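Local coordinates for protein cysteine synthase (Helicobacter pylori, PDB 6AHI) that catalyses the pyridoxal 5'-phosphate-dependent conversion of O-acetyl-L-serine and hydrogen sulfide into L-cysteine and acetate, and also has cystathionine beta-synthase activity, at residues T14-F19 / Q166-N171; N21-I26 / K258-L263; S65-I70 / I138-L143; E71-N76 / T92-P97; G208-G213 / I224-I229. All blocks are in the same frame, centred on the assembly; numbering follows the deposited sequence.

Contact 1 (T14-F19 / Q166-N171); sequences TPVFKF and QELGTN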
# COMPACT_ATOMS: atom_id res chain seq x y z
N THR A 14 -9.01 -4.23 -8.62
CA THR A 14 -8.12 -4.90 -7.70
C THR A 14 -8.07 -6.40 -8.00
O THR A 14 -9.06 -6.99 -8.46
CB THR A 14 -8.56 -4.65 -6.26
OG1 THR A 14 -9.94 -4.98 -6.10
CG2 THR A 14 -8.31 -3.22 -5.86
N PRO A 15 -6.98 -7.08 -7.62
CA PRO A 15 -6.91 -8.53 -7.83
C PRO A 15 -7.75 -9.31 -6.79
O PRO A 15 -8.26 -8.73 -5.81
CB PRO A 15 -5.43 -8.87 -7.67
CG PRO A 15 -4.79 -7.70 -6.97
CD PRO A 15 -5.75 -6.52 -7.07
N VAL A 16 -7.91 -10.61 -7.05
CA VAL A 16 -8.59 -11.50 -6.18
C VAL A 16 -7.62 -12.62 -5.82
O VAL A 16 -7.03 -13.22 -6.72
CB VAL A 16 -9.85 -12.05 -6.86
CG1 VAL A 16 -10.50 -13.11 -6.00
CG2 VAL A 16 -10.88 -10.96 -7.20
N PHE A 17 -7.42 -12.86 -4.52
CA PHE A 17 -6.61 -13.93 -4.04
C PHE A 17 -7.46 -15.19 -3.91
O PHE A 17 -8.54 -15.16 -3.26
CB PHE A 17 -6.00 -13.56 -2.69
CG PHE A 17 -4.74 -14.36 -2.38
CD1 PHE A 17 -4.84 -15.65 -1.90
CD2 PHE A 17 -3.49 -13.87 -2.69
CE1 PHE A 17 -3.71 -16.42 -1.69
CE2 PHE A 17 -2.35 -14.62 -2.44
CZ PHE A 17 -2.46 -15.90 -1.95
N LYS A 18 -7.00 -16.30 -4.49
CA LYS A 18 -7.71 -17.58 -4.39
C LYS A 18 -6.99 -18.51 -3.42
O LYS A 18 -5.78 -18.82 -3.57
CB LYS A 18 -7.83 -18.27 -5.75
CG LYS A 18 -8.60 -19.59 -5.74
CD LYS A 18 -8.42 -20.32 -7.05
CE LYS A 18 -9.41 -21.44 -7.22
NZ LYS A 18 -9.18 -22.07 -8.54
N PHE A 19 -7.73 -18.92 -2.38
CA PHE A 19 -7.30 -19.88 -1.38
C PHE A 19 -7.99 -21.23 -1.62
O PHE A 19 -9.21 -21.29 -1.85
CB PHE A 19 -7.68 -19.39 0.02
CG PHE A 19 -7.16 -18.03 0.41
CD1 PHE A 19 -5.97 -17.91 1.12
CD2 PHE A 19 -7.91 -16.89 0.17
CE1 PHE A 19 -5.52 -16.66 1.54
CE2 PHE A 19 -7.44 -15.65 0.57
CZ PHE A 19 -6.25 -15.53 1.24
N GLN A 166 -17.39 -9.71 -13.15
CA GLN A 166 -16.54 -9.75 -14.38
C GLN A 166 -15.36 -10.70 -14.19
O GLN A 166 -15.02 -11.41 -15.11
CB GLN A 166 -15.97 -8.38 -14.73
CG GLN A 166 -16.99 -7.44 -15.34
CD GLN A 166 -16.37 -6.13 -15.76
OE1 GLN A 166 -15.17 -6.06 -16.06
NE2 GLN A 166 -17.19 -5.09 -15.79
N GLU A 167 -14.73 -10.71 -13.01
CA GLU A 167 -13.53 -11.52 -12.74
C GLU A 167 -13.92 -12.97 -12.39
O GLU A 167 -13.20 -13.90 -12.73
CB GLU A 167 -12.73 -11.04 -11.53
CG GLU A 167 -12.11 -9.66 -11.60
CD GLU A 167 -11.52 -9.17 -10.27
OE1 GLU A 167 -12.34 -8.88 -9.36
OE2 GLU A 167 -10.23 -9.13 -10.13
N LEU A 168 -14.98 -13.17 -11.60
CA LEU A 168 -15.23 -14.51 -11.05
C LEU A 168 -16.42 -15.21 -11.69
O LEU A 168 -16.59 -16.39 -11.46
CB LEU A 168 -15.46 -14.41 -9.54
CG LEU A 168 -14.32 -13.82 -8.74
CD1 LEU A 168 -14.68 -13.82 -7.26
CD2 LEU A 168 -13.01 -14.56 -9.01
N GLY A 169 -17.26 -14.49 -12.44
CA GLY A 169 -18.49 -15.07 -12.99
C GLY A 169 -19.57 -15.26 -11.92
O GLY A 169 -19.53 -14.65 -10.81
N THR A 170 -20.51 -16.16 -12.21
CA THR A 170 -21.67 -16.36 -11.41
C THR A 170 -21.58 -17.64 -10.58
O THR A 170 -22.50 -17.93 -9.86
CB THR A 170 -22.94 -16.35 -12.26
OG1 THR A 170 -22.91 -17.45 -13.16
CG2 THR A 170 -23.14 -15.05 -13.02
N ASN A 171 -20.47 -18.39 -10.63
CA ASN A 171 -20.29 -19.62 -9.82
C ASN A 171 -19.78 -19.24 -8.42
O ASN A 171 -18.61 -19.50 -8.04
CB ASN A 171 -19.39 -20.66 -10.50
CG ASN A 171 -19.49 -22.03 -9.86
OD1 ASN A 171 -20.55 -22.45 -9.41
ND2 ASN A 171 -18.38 -22.74 -9.80
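V16 places CG1 anti to its backbone N (chi1 174°), which leaves CG2 beside that N, and E167 turns CG anti to its own carbonyl carbon (chi1 -63°) before extending toward V16, with the two side chains meeting at a slant. V16 lies on strand 16-19, an outermost strand, within this chain, of the six-stranded mixed sheet of this fold type II pyridoxal-phosphate enzyme; E167 lies on the last turn of helix 160-168. The interface is small, 163 Å² with both sides summed, and no hydrogen bond crosses it directly. In its polar half the E167 carboxylate rests on a methyl, with V16 CG2 3.3 Å from E167 OE1 and 3.5 Å from E167 OE2. The same group brings E167 OE2 within 3.0 Å of T14 O, a pair of acceptors that cannot bond each other. K35 of strand 31-36 bonds to both residues: its NZ forms a salt bridge with E167 OE1 and a hydrogen bond with T14 O, consistent with the close approach, and its positive charge would be expected to offset the repulsion. T14 OG1 is hydrogen-bonded to E37. Beyond V16 the sheet continues into the second subunit, where a strand pairs in parallel with V16 and F17, and I3 of that subunit packs on L168. Between the segments, the apolar half comes down to V16 CG1 and L168 CD2, 4.2 Å apart.

Contact 2 (N21-I26 / K258-L263); sequences NKDYPI and KKNGLL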
# COMPACT_ATOMS: atom_id res chain seq x y z
N ASN A 21 -7.62 -25.83 -0.48
CA ASN A 21 -7.28 -26.79 0.59
C ASN A 21 -5.77 -26.91 0.77
O ASN A 21 -5.34 -27.52 1.76
CB ASN A 21 -7.90 -28.18 0.38
CG ASN A 21 -7.42 -28.89 -0.86
OD1 ASN A 21 -6.76 -28.30 -1.71
ND2 ASN A 21 -7.75 -30.16 -1.01
N LYS A 22 -4.97 -26.38 -0.18
CA LYS A 22 -3.50 -26.34 -0.09
C LYS A 22 -3.04 -25.34 0.97
O LYS A 22 -1.94 -25.43 1.42
CB LYS A 22 -2.82 -25.78 -1.35
CG LYS A 22 -2.95 -26.58 -2.62
CD LYS A 22 -2.63 -28.03 -2.44
CE LYS A 22 -3.07 -28.85 -3.63
NZ LYS A 22 -4.50 -29.24 -3.54
N ASP A 23 -3.86 -24.32 1.24
CA ASP A 23 -3.51 -23.14 2.03
C ASP A 23 -4.09 -23.24 3.45
O ASP A 23 -3.43 -22.89 4.43
CB ASP A 23 -4.11 -21.90 1.36
CG ASP A 23 -3.61 -21.69 -0.05
OD1 ASP A 23 -2.37 -21.68 -0.20
OD2 ASP A 23 -4.44 -21.59 -0.98
N TYR A 24 -5.35 -23.68 3.53
CA TYR A 24 -6.16 -23.68 4.75
C TYR A 24 -7.14 -24.86 4.69
O TYR A 24 -7.41 -25.34 3.62
CB TYR A 24 -6.96 -22.38 4.87
CG TYR A 24 -6.09 -21.19 5.20
CD1 TYR A 24 -5.65 -20.97 6.49
CD2 TYR A 24 -5.66 -20.34 4.19
CE1 TYR A 24 -4.81 -19.91 6.78
CE2 TYR A 24 -4.81 -19.29 4.46
CZ TYR A 24 -4.39 -19.07 5.76
OH TYR A 24 -3.53 -18.05 6.03
N PRO A 25 -7.72 -25.31 5.83
CA PRO A 25 -8.75 -26.38 5.82
C PRO A 25 -10.06 -26.03 5.09
O PRO A 25 -11.09 -25.85 5.67
CB PRO A 25 -8.99 -26.65 7.31
CG PRO A 25 -8.59 -25.33 8.00
CD PRO A 25 -7.38 -24.88 7.20
N ILE A 26 -10.00 -26.02 3.77
CA ILE A 26 -11.12 -25.72 2.88
C ILE A 26 -11.46 -27.04 2.18
O ILE A 26 -10.56 -27.74 1.78
CB ILE A 26 -10.66 -24.61 1.92
CG1 ILE A 26 -10.40 -23.31 2.68
CG2 ILE A 26 -11.63 -24.39 0.77
CD1 ILE A 26 -9.58 -22.28 1.92
N LYS A 258 2.00 -14.26 7.51
CA LYS A 258 3.02 -15.30 7.65
C LYS A 258 2.92 -16.35 6.54
O LYS A 258 3.92 -16.75 5.96
CB LYS A 258 2.90 -16.00 9.01
CG LYS A 258 4.17 -16.66 9.51
CD LYS A 258 3.98 -17.25 10.90
CE LYS A 258 5.17 -17.10 11.83
NZ LYS A 258 6.26 -18.01 11.41
N LYS A 259 1.70 -16.78 6.23
CA LYS A 259 1.50 -17.89 5.30
C LYS A 259 1.33 -17.38 3.85
O LYS A 259 1.63 -18.10 2.95
CB LYS A 259 0.25 -18.70 5.66
CG LYS A 259 0.28 -19.46 6.99
CD LYS A 259 -0.96 -20.38 7.14
CE LYS A 259 -0.80 -21.36 8.28
NZ LYS A 259 0.19 -22.43 7.97
N ASN A 260 0.76 -16.18 3.63
CA ASN A 260 0.32 -15.77 2.31
C ASN A 260 0.99 -14.47 1.84
O ASN A 260 0.78 -14.09 0.67
CB ASN A 260 -1.21 -15.64 2.26
CG ASN A 260 -1.88 -16.88 2.82
OD1 ASN A 260 -2.53 -16.82 3.86
ND2 ASN A 260 -1.70 -18.01 2.17
N GLY A 261 1.68 -13.77 2.73
CA GLY A 261 2.28 -12.45 2.41
C GLY A 261 1.25 -11.34 2.23
O GLY A 261 1.58 -10.31 1.64
N LEU A 262 0.05 -11.52 2.77
CA LEU A 262 -0.99 -10.51 2.74
C LEU A 262 -0.88 -9.67 4.01
O LEU A 262 -0.99 -10.19 5.13
CB LEU A 262 -2.35 -11.19 2.61
CG LEU A 262 -2.70 -11.69 1.21
CD1 LEU A 262 -3.75 -12.79 1.27
CD2 LEU A 262 -3.19 -10.54 0.33
N LEU A 263 -0.68 -8.36 3.83
CA LEU A 263 -0.54 -7.43 4.93
C LEU A 263 -1.83 -6.62 5.09
O LEU A 263 -1.94 -5.47 4.64
CB LEU A 263 0.67 -6.53 4.66
CG LEU A 263 1.99 -7.28 4.52
CD1 LEU A 263 3.06 -6.34 4.01
CD2 LEU A 263 2.40 -7.89 5.86
O HOH W 1 -1.65 -20.82 3.50
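Y24 and N260 reach toward each other tip to tip, and their hydrogen bond is the direct polar link between the segments. Y24 OH donates to N260 OD1 over 2.7 Å; the donor lies in the carbonyl plane with a C=O...O angle of 149°, and the acceptor sits at the edge of the phenol ring, whose plane is turned 48° from that of the amide. Water supplies a second link: one molecule donates to D23 O at 2.9 Å and accepts from N260 ND2 at 3.1 Å. Both ends of the N260 amide are therefore engaged, which fixes its flip. The residue closes helix 246-260, and G261 follows with positive phi, so the contact ties the C-terminal end of that helix to the loop between strands 16-19 and 31-36. Van der Waals contact comes from K259. Its aliphatic chain crosses the tyrosine at a slant, with K259 CD 3.6 Å from Y24 OH and 3.9 Å from Y24 CE1. Aromatic packing is made with a third element: F272 of helix 266-281 meets the Y24 ring edge-to-face.

Contact 3 (S65-I70 / I138-L143); sequences SKTTII and IPDSYL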
# COMPACT_ATOMS: atom_id res chain seq x y z
N SER A 65 -18.06 23.48 -7.26
CA SER A 65 -16.60 23.70 -7.27
C SER A 65 -16.12 24.21 -5.91
O SER A 65 -14.97 23.93 -5.52
CB SER A 65 -16.19 24.64 -8.37
OG SER A 65 -17.13 25.69 -8.48
N LYS A 66 -16.99 24.93 -5.19
CA LYS A 66 -16.70 25.45 -3.84
C LYS A 66 -17.80 24.97 -2.88
O LYS A 66 -18.45 25.73 -2.15
CB LYS A 66 -16.51 26.97 -3.89
CG LYS A 66 -15.18 27.42 -4.48
CD LYS A 66 -13.96 27.02 -3.66
CE LYS A 66 -12.78 27.95 -3.90
NZ LYS A 66 -11.60 27.57 -3.08
N THR A 67 -18.02 23.66 -2.94
CA THR A 67 -18.59 22.88 -1.85
C THR A 67 -17.46 22.44 -0.90
O THR A 67 -16.37 22.05 -1.36
CB THR A 67 -19.29 21.63 -2.40
OG1 THR A 67 -20.37 22.07 -3.22
CG2 THR A 67 -19.80 20.70 -1.33
N THR A 68 -17.73 22.47 0.41
CA THR A 68 -16.87 21.83 1.40
C THR A 68 -17.51 20.50 1.82
O THR A 68 -18.68 20.50 2.25
CB THR A 68 -16.66 22.68 2.66
OG1 THR A 68 -16.00 23.89 2.32
CG2 THR A 68 -15.83 21.96 3.70
N ILE A 69 -16.74 19.42 1.73
CA ILE A 69 -17.18 18.10 2.21
C ILE A 69 -16.89 18.00 3.71
O ILE A 69 -15.74 18.21 4.11
CB ILE A 69 -16.45 16.94 1.50
CG1 ILE A 69 -16.48 17.05 -0.03
CG2 ILE A 69 -17.01 15.62 1.99
CD1 ILE A 69 -17.86 17.30 -0.58
N ILE A 70 -17.91 17.63 4.49
CA ILE A 70 -17.79 17.35 5.92
C ILE A 70 -18.26 15.91 6.19
O ILE A 70 -19.34 15.55 5.77
CB ILE A 70 -18.63 18.35 6.73
CG1 ILE A 70 -18.43 19.80 6.27
CG2 ILE A 70 -18.36 18.18 8.22
CD1 ILE A 70 -19.21 20.80 7.05
N ILE A 138 -21.80 26.15 7.78
CA ILE A 138 -20.93 26.30 6.59
C ILE A 138 -21.80 26.33 5.34
O ILE A 138 -22.43 25.32 4.99
CB ILE A 138 -19.87 25.18 6.55
CG1 ILE A 138 -18.89 25.32 7.71
CG2 ILE A 138 -19.16 25.14 5.20
CD1 ILE A 138 -17.84 24.24 7.77
N PRO A 139 -21.89 27.48 4.62
CA PRO A 139 -22.64 27.55 3.37
C PRO A 139 -22.05 26.62 2.30
O PRO A 139 -20.83 26.46 2.24
CB PRO A 139 -22.49 29.01 2.92
CG PRO A 139 -22.18 29.75 4.21
CD PRO A 139 -21.34 28.78 5.01
N ASP A 140 -22.92 26.01 1.50
CA ASP A 140 -22.55 25.10 0.43
C ASP A 140 -21.74 23.92 0.99
O ASP A 140 -20.75 23.52 0.42
CB ASP A 140 -21.77 25.86 -0.65
CG ASP A 140 -21.73 25.16 -1.99
OD1 ASP A 140 -22.45 24.15 -2.14
OD2 ASP A 140 -20.97 25.63 -2.87
N SER A 141 -22.18 23.35 2.11
CA SER A 141 -21.54 22.15 2.66
C SER A 141 -22.20 20.90 2.08
O SER A 141 -23.30 20.93 1.54
CB SER A 141 -21.58 22.13 4.18
OG SER A 141 -22.90 22.27 4.70
N TYR A 142 -21.52 19.77 2.21
CA TYR A 142 -22.12 18.50 1.88
C TYR A 142 -21.69 17.49 2.94
O TYR A 142 -20.52 17.33 3.21
CB TYR A 142 -21.78 18.09 0.45
CG TYR A 142 -22.20 16.68 0.15
CD1 TYR A 142 -23.54 16.34 0.04
CD2 TYR A 142 -21.26 15.68 0.03
CE1 TYR A 142 -23.93 15.05 -0.25
CE2 TYR A 142 -21.64 14.38 -0.26
CZ TYR A 142 -22.98 14.06 -0.38
OH TYR A 142 -23.33 12.77 -0.64
N LEU A 143 -22.69 16.86 3.56
CA LEU A 143 -22.52 15.98 4.71
C LEU A 143 -23.09 14.62 4.32
O LEU A 143 -24.29 14.38 4.43
CB LEU A 143 -23.24 16.61 5.92
CG LEU A 143 -23.06 15.92 7.29
CD1 LEU A 143 -21.60 15.74 7.67
CD2 LEU A 143 -23.78 16.71 8.38
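I70 and L143 meet, I70 CB 4.1 Å from L143 CD1, where two parallel strands, 68-72 and 141-142, run side by side at one edge of the four-stranded parallel sheet. The register is set by T68 opposite S141 and I69 opposite Y142, and three backbone bonds stitch it: T68 N to D140 O, Y142 N to T68 O, and I70 N to Y142 O, the last 2.9 Å long and almost straight at 178°. The tight part lies at this I70 end, where I70 CD1 also touches I138 CD1 at 3.8 Å and S141 CB at 4.0 Å. I69 and Y142, on the same face of the sheet, lie side by side and point the same way, with I69 CD1 3.8 Å from Y142 CD2 at the ring edge; T67 CG2 comes in beside them, 3.7 Å from Y142 CB. T68 and S141, which point to the other face, are partly exposed. Toward K66 and D140, both exposed, apolar packing gives way to polar groups. D140 takes up left-handed backbone angles (phi 58°) as the chain turns into its strand, and with CG anti to the backbone N (chi1 -161°) its side chain crosses that of T67 at about a right angle. T67 OG1, hydrogen-bonded to T64 N, lies 3.1 Å from D140 OD1.

Contact 4 (E71-N76 / T92-P97); sequences EPTAGN and TIFVVP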
# COMPACT_ATOMS: atom_id res chain seq x y z
N GLU A 71 -17.48 15.12 6.94
CA GLU A 71 -17.89 13.76 7.30
C GLU A 71 -17.30 13.37 8.66
O GLU A 71 -16.12 13.58 8.90
CB GLU A 71 -17.47 12.77 6.21
CG GLU A 71 -17.97 11.35 6.39
CD GLU A 71 -19.48 11.13 6.40
OE1 GLU A 71 -20.25 12.14 6.52
OE2 GLU A 71 -19.90 9.94 6.31
N PRO A 72 -18.10 12.78 9.59
CA PRO A 72 -17.53 12.08 10.75
C PRO A 72 -16.99 10.71 10.30
O PRO A 72 -17.63 10.03 9.51
CB PRO A 72 -18.75 11.93 11.68
CG PRO A 72 -19.90 11.77 10.71
CD PRO A 72 -19.57 12.73 9.58
N THR A 73 -15.80 10.33 10.77
CA THR A 73 -15.19 9.07 10.32
C THR A 73 -14.20 8.61 11.39
O THR A 73 -13.68 9.40 12.13
CB THR A 73 -14.56 9.20 8.92
OG1 THR A 73 -13.76 8.07 8.56
CG2 THR A 73 -13.66 10.40 8.78
N ALA A 74 -14.01 7.30 11.48
CA ALA A 74 -12.96 6.68 12.28
C ALA A 74 -11.76 6.34 11.39
O ALA A 74 -10.82 5.71 11.86
CB ALA A 74 -13.51 5.47 13.02
N GLY A 75 -11.78 6.76 10.11
CA GLY A 75 -10.51 6.93 9.39
C GLY A 75 -10.61 6.77 7.88
O GLY A 75 -10.25 7.72 7.13
N ASN A 76 -11.01 5.58 7.42
CA ASN A 76 -10.79 5.18 6.01
C ASN A 76 -11.66 6.02 5.08
O ASN A 76 -11.24 6.36 3.98
CB ASN A 76 -10.97 3.67 5.76
CG ASN A 76 -9.81 2.85 6.28
OD1 ASN A 76 -8.67 3.31 6.27
ND2 ASN A 76 -10.10 1.65 6.77
N THR A 92 -12.11 19.58 2.40
CA THR A 92 -12.71 18.53 3.22
C THR A 92 -12.47 18.82 4.71
O THR A 92 -11.41 19.32 5.09
CB THR A 92 -12.14 17.15 2.86
OG1 THR A 92 -10.72 17.19 3.05
CG2 THR A 92 -12.44 16.74 1.44
N ILE A 93 -13.46 18.48 5.55
CA ILE A 93 -13.34 18.54 7.01
C ILE A 93 -13.77 17.17 7.56
O ILE A 93 -14.85 16.70 7.24
CB ILE A 93 -14.19 19.69 7.61
CG1 ILE A 93 -13.85 21.05 6.99
CG2 ILE A 93 -14.03 19.73 9.11
CD1 ILE A 93 -14.95 22.08 7.14
N PHE A 94 -12.91 16.53 8.36
CA PHE A 94 -13.27 15.27 8.98
C PHE A 94 -13.32 15.44 10.50
O PHE A 94 -12.46 16.08 11.11
CB PHE A 94 -12.36 14.14 8.50
CG PHE A 94 -12.41 13.99 7.01
CD1 PHE A 94 -13.60 13.69 6.37
CD2 PHE A 94 -11.29 14.20 6.24
CE1 PHE A 94 -13.66 13.57 4.99
CE2 PHE A 94 -11.35 14.10 4.85
CZ PHE A 94 -12.54 13.81 4.23
N VAL A 95 -14.38 14.89 11.10
CA VAL A 95 -14.56 14.88 12.54
C VAL A 95 -14.28 13.47 13.04
O VAL A 95 -14.95 12.51 12.66
CB VAL A 95 -15.95 15.38 12.96
CG1 VAL A 95 -16.00 15.61 14.46
CG2 VAL A 95 -16.34 16.64 12.20
N VAL A 96 -13.22 13.36 13.86
CA VAL A 96 -12.65 12.10 14.28
C VAL A 96 -12.50 12.13 15.79
O VAL A 96 -11.89 13.06 16.32
CB VAL A 96 -11.29 11.86 13.60
CG1 VAL A 96 -10.65 10.56 14.07
CG2 VAL A 96 -11.42 11.88 12.08
N PRO A 97 -13.00 11.11 16.51
CA PRO A 97 -12.81 11.02 17.95
C PRO A 97 -11.31 10.99 18.22
O PRO A 97 -10.64 10.21 17.64
CB PRO A 97 -13.33 9.62 18.26
CG PRO A 97 -14.38 9.42 17.23
CD PRO A 97 -13.79 10.02 15.98
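E71 pairs with F94, and P72 with V95, as the parallel neighbours of a beta-alpha-beta unit made of strand 68-72, helix 76-85 and strand 91-97. Both backbone polar atoms of E71 face strand 91-97: its N donates to I93 O (3.1 Å, 156° at the hydrogen), and its O accepts from V95 N. That same E71 O lies in the plane of the F94 ring, at its edge, 3.6 Å from F94 CD1. E71 CB meets F94 CD1 at 4.0 Å, while the carboxylate bends away to the backbone N atoms of L145 and Q146. Next along, P72 CA makes a CA-H...O contact with V95 O at 3.2 Å. T73 N then closes the pairing with a 3.0 Å bond to V95 O. Its OG1 stands anti to the backbone N (chi1 170°), leaving CG2 to touch F94 CB at 4.0 Å, while T73 O meets V96 CG2 at 3.4 Å. The chain leaves the sheet here in an ST turn, T73 OG1 accepting from G75 N over 2.8 Å. G75 is the N-cap of helix 76-85. N76 begins that helix at the cofactor: its ND2 is hydrogen-bonded to O3 of the pyridoxal-phosphate-modified lysine at position 46.

Contact 5 (G208-G213 / I224-I229); sequences GSILNG and IGVEFI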
# COMPACT_ATOMS: atom_id res chain seq x y z
N GLY A 208 -18.78 -8.53 20.83
CA GLY A 208 -19.19 -7.25 21.38
C GLY A 208 -20.02 -6.42 20.41
O GLY A 208 -20.42 -5.30 20.74
N SER A 209 -20.29 -6.97 19.22
CA SER A 209 -21.29 -6.44 18.29
C SER A 209 -22.61 -7.20 18.54
O SER A 209 -22.58 -8.28 19.10
CB SER A 209 -20.76 -6.62 16.87
OG SER A 209 -21.56 -5.97 15.90
N ILE A 210 -23.75 -6.68 18.08
CA ILE A 210 -25.08 -7.18 18.57
C ILE A 210 -25.86 -8.04 17.55
O ILE A 210 -26.94 -8.50 17.87
CB ILE A 210 -25.96 -6.00 19.07
CG1 ILE A 210 -26.12 -4.90 18.01
CG2 ILE A 210 -25.41 -5.46 20.38
CD1 ILE A 210 -26.92 -5.33 16.80
N LEU A 211 -25.33 -8.28 16.34
CA LEU A 211 -26.18 -8.83 15.24
C LEU A 211 -26.66 -10.25 15.57
O LEU A 211 -27.76 -10.62 15.16
CB LEU A 211 -25.43 -8.76 13.91
CG LEU A 211 -25.28 -7.35 13.31
CD1 LEU A 211 -24.32 -7.33 12.13
CD2 LEU A 211 -26.62 -6.79 12.90
N ASN A 212 -25.87 -11.03 16.31
CA ASN A 212 -26.29 -12.38 16.77
C ASN A 212 -26.89 -12.34 18.18
O ASN A 212 -26.96 -13.38 18.84
CB ASN A 212 -25.14 -13.40 16.71
CG ASN A 212 -25.07 -14.08 15.37
OD1 ASN A 212 -26.11 -14.28 14.75
ND2 ASN A 212 -23.86 -14.42 14.91
N GLY A 213 -27.32 -11.16 18.64
CA GLY A 213 -28.07 -11.05 19.90
C GLY A 213 -27.17 -10.92 21.12
O GLY A 213 -27.66 -10.73 22.20
N ILE A 224 -15.10 -2.99 11.82
CA ILE A 224 -16.37 -3.70 11.78
C ILE A 224 -16.92 -3.75 13.21
O ILE A 224 -16.20 -3.59 14.16
CB ILE A 224 -16.24 -5.12 11.18
CG1 ILE A 224 -15.27 -6.00 11.97
CG2 ILE A 224 -15.85 -5.06 9.71
CD1 ILE A 224 -15.34 -7.46 11.64
N GLY A 225 -18.22 -4.02 13.31
CA GLY A 225 -18.93 -4.04 14.57
C GLY A 225 -20.01 -2.99 14.57
O GLY A 225 -19.78 -1.87 14.08
N VAL A 226 -21.17 -3.37 15.10
CA VAL A 226 -22.29 -2.49 15.25
C VAL A 226 -22.82 -2.61 16.69
O VAL A 226 -22.75 -3.68 17.34
CB VAL A 226 -23.41 -2.79 14.23
CG1 VAL A 226 -22.85 -2.90 12.82
CG2 VAL A 226 -24.16 -4.05 14.59
N GLU A 227 -23.37 -1.50 17.16
CA GLU A 227 -24.04 -1.43 18.47
C GLU A 227 -25.57 -1.41 18.30
O GLU A 227 -26.29 -1.39 19.30
CB GLU A 227 -23.56 -0.20 19.24
CG GLU A 227 -22.05 -0.15 19.37
CD GLU A 227 -21.50 0.89 20.35
OE1 GLU A 227 -21.99 0.94 21.50
OE2 GLU A 227 -20.58 1.65 19.95
N PHE A 228 -26.04 -1.44 17.04
CA PHE A 228 -27.44 -1.43 16.63
C PHE A 228 -27.55 -1.92 15.18
O PHE A 228 -26.54 -2.01 14.47
CB PHE A 228 -28.03 -0.01 16.76
CG PHE A 228 -27.24 1.08 16.07
CD1 PHE A 228 -27.19 1.17 14.69
CD2 PHE A 228 -26.57 2.05 16.81
CE1 PHE A 228 -26.48 2.18 14.06
CE2 PHE A 228 -25.85 3.05 16.18
CZ PHE A 228 -25.80 3.11 14.81
N ILE A 229 -28.77 -2.21 14.73
CA ILE A 229 -29.05 -2.71 13.36
C ILE A 229 -28.78 -1.59 12.35
O ILE A 229 -29.34 -0.50 12.48
CB ILE A 229 -30.50 -3.23 13.21
CG1 ILE A 229 -30.86 -4.33 14.21
CG2 ILE A 229 -30.73 -3.68 11.77
CD1 ILE A 229 -29.98 -5.58 14.16
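S209 and V226 make the central link: V226 N donates to S209 OG over 2.7 Å in a nearly straight bond, 176° at the hydrogen. S209 reaches it because OG stands anti to the backbone N (chi1 -172°). One residue on, I210 N gives a weak, bent bond to V226 O, 3.2 Å and 135°. Around this polar pair sits a small apolar group. V226 CG2 lies 3.7 Å from L211 CG and 3.8 Å from I210 CD1, both side chains crossing the valine at about a right angle. Farther out, the exposed I229 brings CD1 to L211 CD2 at 3.8 Å and also touches I210 CD1, while I210 CG1 presses on the backbone at E227 C, 3.5 Å away. The next shell would help position these groups. A type I turn from I210 to G213, closed by a 2.8 Å bond from G213 N to I210 O, presents I210 and L211, and E205 OE1 is hydrogen-bonded to both S209 OG and L211 N. In segment 224-229, G225 pairs through its backbone with I179, and V226 packs on the same residue. The V226 side chain is about 5 Å from G180, first of the glycine-rich G180-T184 loop that, by similarity, binds pyridoxal phosphate.

In the fold
From the N terminus, contact 1 opens at strand 16-19 and contact 2 opens just after it, at 21-26. Contact 1 closes first, at the end of helix 160-168, and contact 2 only at the end of helix 246-260, so their loops cross; the two touch where F19 packs on Y24 and L262. Contact 3 falls within both spans, and contact 4 within contact 3. These two share strand 68-72 in the four-stranded parallel sheet, their centres about 15 Å apart and on the far side of the chain's centre from contacts 1 and 2. Contact 5 follows contacts 1, 3 and 4 in series but lies within contact 2, closing a short excursion between strands 200-206 and 240-244 of the larger mixed sheet.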